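Local coordinates for lactate racemase apoprotein (Thermoanaerobacterium thermosaccharolyticum, PDB 2YJG) that interconverts the D- and L-isomers of lactate, using a nickel pincer complex derived from nicotinic acid mononucleotide as cofactor, at residues F15-E20 and E397-A402; E142-L147 and L158-D163. All blocks are in the same frame, centred on the assembly; numbering follows the deposited sequence.

Contact 1: F15-E20 and E397-A402; sequences FDLPDE and EALKIA
L399 meets F15 and L17 through a single methyl, CD2, and so illustrates how one leucine branch can join a helix to the end of a distant strand and the loop that follows it. The shorter approach is methyl to methyl, L399 CD2 to L17 CD1 at 3.7 Å. The same CD2 stands 4.1 Å from F15 CZ, near the plane of the ring and at its edge, so this is not packing over the aromatic face. L399 crosses both partners at about a right angle. Its CB points toward F15-E20, and with CG anti to the backbone N (chi1 -166°) the chain ends with CD2 as the touching methyl. F15 also has its CG opposite the backbone N (chi1 -169°), and the ring reaches L399 with CZ, the atom farthest from its CB. The interface is small, 92 Å² in total, and apolar; L17 and L399 are buried, F15 partly exposed. Backbone hydrogen bonds pair F15 with I4 of strand 3-8 and L17 with A2, just before it. Beneath lies the parallel sheet: L17 and L399 both touch I412, F15 reaches I281, and L399 of helix 395-405 also rests on I279.

Contact 2: E142-L147 and L158-D163; sequences ELIGTL and LAVEAD
E142 and V160 mark the closest backbone approach, their CA atoms 7.6 Å apart, where the first strand of a β-hairpin runs beside the short helix that follows the hairpin. Strand 141-146 pairs antiparallel with strand 152-156, and helix 157-161 starts directly after the second strand, so the motif is a β-hairpin followed at once by a short helix. Backbone bonds join E142 to I155, and both I144 and G145 to L153; two residues facing one is consistent with a β bulge at this point. At the far end of the helix, a weak bond from A162 N to L158 O precedes the turn into loop.

Between the two segments there is no hydrogen bond, and V160 carries the contact with its two methyls. CG2 lies 3.9 Å from I144 CG2 and 4.1 Å from E142 CB, the I144 and V160 side chains sliding past each other in opposite directions. For I144, chi1 of 51° sets CG1 between the backbone N and the carbonyl carbon and turns CG2 to the helix side. V160 also touches I155, as does I144, so the three form a small apolar patch. An alanine in place of V160 is likely to open a gap beside I144 and deprive the aliphatic part of E142 of its packing partner. E142 is extended beyond CG, which lays its carboxylate alongside V160 CG1. The group is also 5.6 Å from another acid, measured from E142 OE1 to E161 OE2, a separation at which mild repulsion may be felt. Where the carboxylate does touch the helix it meets a methyl: E142 OE2 lies 3.6 Å from V160 CG1.

Contacts 1 and 2 show the same principle at two scales of sequence separation: in both, a few side chains from a hairpin strand, with the next loop in contact 1, meet a helix. Contact 1 joins segments 377 residues apart, near the two ends of the chain, whereas the closest ends of contact 2 are 11 residues apart and fall within that long interval. They lie on opposite sides of the chain's centre, with their own centres 54 Å apart and their nearest atoms about 42 Å apart, so neither touches the other. Both also stand away from the annotated sites, including H108 and H174, the probable proton donors and acceptors, and K184, the probable cofactor attachment point. Both are structural packing, long-range in contact 1 and local in contact 2.

Contact 1: F15-E20 and E397-A402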
# COMPACT_ATOMS: atom_id res chain seq x y z
N PHE A 15 15.01 -35.52 21.60
CA PHE A 15 14.56 -36.79 22.07
C PHE A 15 15.65 -37.79 21.81
O PHE A 15 16.07 -37.94 20.68
CB PHE A 15 13.33 -37.19 21.29
CG PHE A 15 12.62 -38.37 21.86
CD1 PHE A 15 12.42 -38.48 23.24
CD2 PHE A 15 12.13 -39.36 21.02
CE1 PHE A 15 11.75 -39.57 23.77
CE2 PHE A 15 11.45 -40.44 21.54
CZ PHE A 15 11.26 -40.55 22.92
N ASP A 16 16.07 -38.47 22.86
CA ASP A 16 17.01 -39.59 22.72
C ASP A 16 16.24 -40.86 22.53
O ASP A 16 15.59 -41.30 23.46
CB ASP A 16 17.83 -39.70 23.97
CG ASP A 16 19.06 -40.53 23.78
OD1 ASP A 16 19.11 -41.26 22.78
OD2 ASP A 16 19.95 -40.45 24.66
N LEU A 17 16.29 -41.45 21.33
CA LEU A 17 15.56 -42.69 21.06
C LEU A 17 16.58 -43.79 20.71
O LEU A 17 17.33 -43.63 19.73
CB LEU A 17 14.62 -42.52 19.86
CG LEU A 17 13.78 -43.71 19.47
CD1 LEU A 17 12.90 -44.30 20.61
CD2 LEU A 17 12.94 -43.23 18.24
N PRO A 18 16.59 -44.89 21.46
CA PRO A 18 17.63 -45.88 21.22
C PRO A 18 17.61 -46.47 19.81
O PRO A 18 16.53 -46.90 19.31
CB PRO A 18 17.34 -46.96 22.24
CG PRO A 18 16.15 -46.51 23.06
CD PRO A 18 15.94 -45.09 22.77
N ASP A 19 18.79 -46.53 19.19
CA ASP A 19 18.89 -46.96 17.80
C ASP A 19 18.21 -48.30 17.53
O ASP A 19 17.63 -48.51 16.46
CB ASP A 19 20.38 -47.07 17.37
CG ASP A 19 21.15 -45.74 17.41
OD1 ASP A 19 20.60 -44.61 17.24
OD2 ASP A 19 22.39 -45.83 17.56
N GLU A 20 18.25 -49.22 18.49
CA GLU A 20 17.68 -50.57 18.30
C GLU A 20 16.15 -50.55 18.09
O GLU A 20 15.59 -51.48 17.48
CB GLU A 20 18.03 -51.52 19.46
CG GLU A 20 17.60 -51.08 20.86
CD GLU A 20 17.10 -52.22 21.78
OE1 GLU A 20 16.85 -53.37 21.34
OE2 GLU A 20 16.91 -51.98 22.99
N GLU A 397 6.58 -39.55 27.22
CA GLU A 397 5.28 -40.01 27.61
C GLU A 397 4.50 -40.55 26.42
O GLU A 397 3.82 -41.52 26.54
CB GLU A 397 4.48 -38.88 28.24
CG GLU A 397 3.15 -39.34 28.73
CD GLU A 397 2.34 -38.25 29.44
OE1 GLU A 397 2.19 -37.14 28.90
OE2 GLU A 397 1.82 -38.53 30.54
N ALA A 398 4.62 -39.90 25.26
CA ALA A 398 3.89 -40.34 24.09
C ALA A 398 4.33 -41.77 23.75
O ALA A 398 3.48 -42.67 23.51
CB ALA A 398 4.10 -39.36 22.93
N LEU A 399 5.63 -42.00 23.80
CA LEU A 399 6.17 -43.35 23.50
C LEU A 399 5.71 -44.40 24.50
O LEU A 399 5.37 -45.52 24.10
CB LEU A 399 7.69 -43.32 23.39
CG LEU A 399 8.33 -44.56 22.77
CD1 LEU A 399 7.70 -44.88 21.38
CD2 LEU A 399 9.85 -44.34 22.63
N LYS A 400 5.68 -44.05 25.78
CA LYS A 400 5.16 -44.98 26.82
C LYS A 400 3.68 -45.35 26.54
O LYS A 400 3.26 -46.52 26.67
CB LYS A 400 5.32 -44.42 28.24
CG LYS A 400 4.20 -44.79 29.26
CD LYS A 400 2.97 -43.81 29.25
CE LYS A 400 2.32 -43.60 30.66
NZ LYS A 400 1.19 -44.56 31.04
N ILE A 401 2.89 -44.35 26.11
CA ILE A 401 1.46 -44.62 25.83
C ILE A 401 1.40 -45.58 24.63
O ILE A 401 0.74 -46.60 24.70
CB ILE A 401 0.62 -43.33 25.60
CG1 ILE A 401 0.52 -42.43 26.87
CG2 ILE A 401 -0.78 -43.65 25.18
CD1 ILE A 401 -0.37 -43.06 28.04
N ALA A 402 2.17 -45.28 23.57
CA ALA A 402 2.14 -46.07 22.33
C ALA A 402 2.51 -47.48 22.68
O ALA A 402 1.83 -48.40 22.28
CB ALA A 402 3.08 -45.53 21.32

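Contact 2: E142-L147 and L158-D163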
# COMPACT_ATOMS: atom_id res chain seq x y z
N GLU A 142 -17.39 -14.97 -13.32
CA GLU A 142 -18.02 -15.38 -14.57
C GLU A 142 -18.04 -16.90 -14.74
O GLU A 142 -17.03 -17.57 -14.60
CB GLU A 142 -17.28 -14.78 -15.75
CG GLU A 142 -17.97 -14.95 -17.08
CD GLU A 142 -17.37 -14.03 -18.15
OE1 GLU A 142 -17.03 -12.87 -17.82
OE2 GLU A 142 -17.22 -14.47 -19.30
N LEU A 143 -19.22 -17.44 -15.07
CA LEU A 143 -19.32 -18.84 -15.46
C LEU A 143 -18.58 -19.02 -16.76
O LEU A 143 -18.84 -18.29 -17.75
CB LEU A 143 -20.80 -19.25 -15.58
CG LEU A 143 -21.13 -20.66 -16.07
CD1 LEU A 143 -20.50 -21.79 -15.16
CD2 LEU A 143 -22.65 -20.78 -16.15
N ILE A 144 -17.61 -19.93 -16.79
CA ILE A 144 -16.85 -20.19 -18.00
C ILE A 144 -16.94 -21.59 -18.54
O ILE A 144 -16.45 -21.87 -19.61
CB ILE A 144 -15.36 -19.88 -17.86
CG1 ILE A 144 -14.77 -20.54 -16.61
CG2 ILE A 144 -15.16 -18.34 -17.93
CD1 ILE A 144 -13.27 -20.77 -16.69
N GLY A 145 -17.60 -22.50 -17.84
CA GLY A 145 -17.63 -23.85 -18.35
C GLY A 145 -18.10 -24.83 -17.32
O GLY A 145 -18.52 -24.44 -16.21
N THR A 146 -18.08 -26.09 -17.73
CA THR A 146 -18.41 -27.19 -16.82
C THR A 146 -17.29 -28.24 -16.76
O THR A 146 -16.72 -28.66 -17.74
CB THR A 146 -19.66 -27.89 -17.24
OG1 THR A 146 -19.40 -28.54 -18.48
CG2 THR A 146 -20.83 -26.89 -17.36
N LEU A 147 -17.01 -28.70 -15.55
CA LEU A 147 -15.78 -29.42 -15.28
C LEU A 147 -16.01 -30.90 -15.61
O LEU A 147 -17.18 -31.34 -15.69
CB LEU A 147 -15.44 -29.25 -13.80
CG LEU A 147 -15.07 -27.84 -13.30
CD1 LEU A 147 -15.34 -27.62 -11.84
CD2 LEU A 147 -13.56 -27.54 -13.62
N LEU A 158 -11.88 -10.53 -14.29
CA LEU A 158 -10.63 -9.91 -14.73
C LEU A 158 -9.76 -10.90 -15.44
O LEU A 158 -9.16 -10.60 -16.45
CB LEU A 158 -9.91 -9.38 -13.50
CG LEU A 158 -8.80 -8.39 -13.80
CD1 LEU A 158 -9.41 -7.05 -14.30
CD2 LEU A 158 -8.02 -8.20 -12.51
N ALA A 159 -9.66 -12.11 -14.87
CA ALA A 159 -8.89 -13.19 -15.48
C ALA A 159 -9.42 -13.60 -16.87
O ALA A 159 -8.65 -13.85 -17.79
CB ALA A 159 -8.87 -14.38 -14.54
N VAL A 160 -10.74 -13.69 -16.96
CA VAL A 160 -11.45 -14.08 -18.17
C VAL A 160 -11.21 -13.03 -19.26
O VAL A 160 -10.81 -13.35 -20.38
CB VAL A 160 -12.97 -14.19 -17.92
CG1 VAL A 160 -13.65 -14.66 -19.22
CG2 VAL A 160 -13.31 -15.14 -16.70
N GLU A 161 -11.37 -11.76 -18.90
CA GLU A 161 -11.20 -10.61 -19.84
C GLU A 161 -9.77 -10.35 -20.36
O GLU A 161 -9.60 -9.74 -21.40
CB GLU A 161 -11.64 -9.32 -19.14
CG GLU A 161 -13.07 -9.25 -18.79
CD GLU A 161 -13.36 -8.08 -17.81
OE1 GLU A 161 -12.38 -7.36 -17.40
OE2 GLU A 161 -14.56 -7.89 -17.47
N ALA A 162 -8.77 -10.85 -19.62
CA ALA A 162 -7.39 -10.72 -19.99
C ALA A 162 -7.07 -11.20 -21.40
O ALA A 162 -7.57 -12.23 -21.85
CB ALA A 162 -6.52 -11.46 -19.00
N ASP A 163 -6.25 -10.41 -22.09
CA ASP A 163 -5.56 -10.80 -23.34
C ASP A 163 -4.56 -11.89 -23.14
O ASP A 163 -4.33 -12.75 -24.02
CB ASP A 163 -4.71 -9.61 -23.81
CG ASP A 163 -5.37 -8.82 -24.80
OD1 ASP A 163 -6.57 -9.13 -25.10
OD2 ASP A 163 -4.72 -7.88 -25.31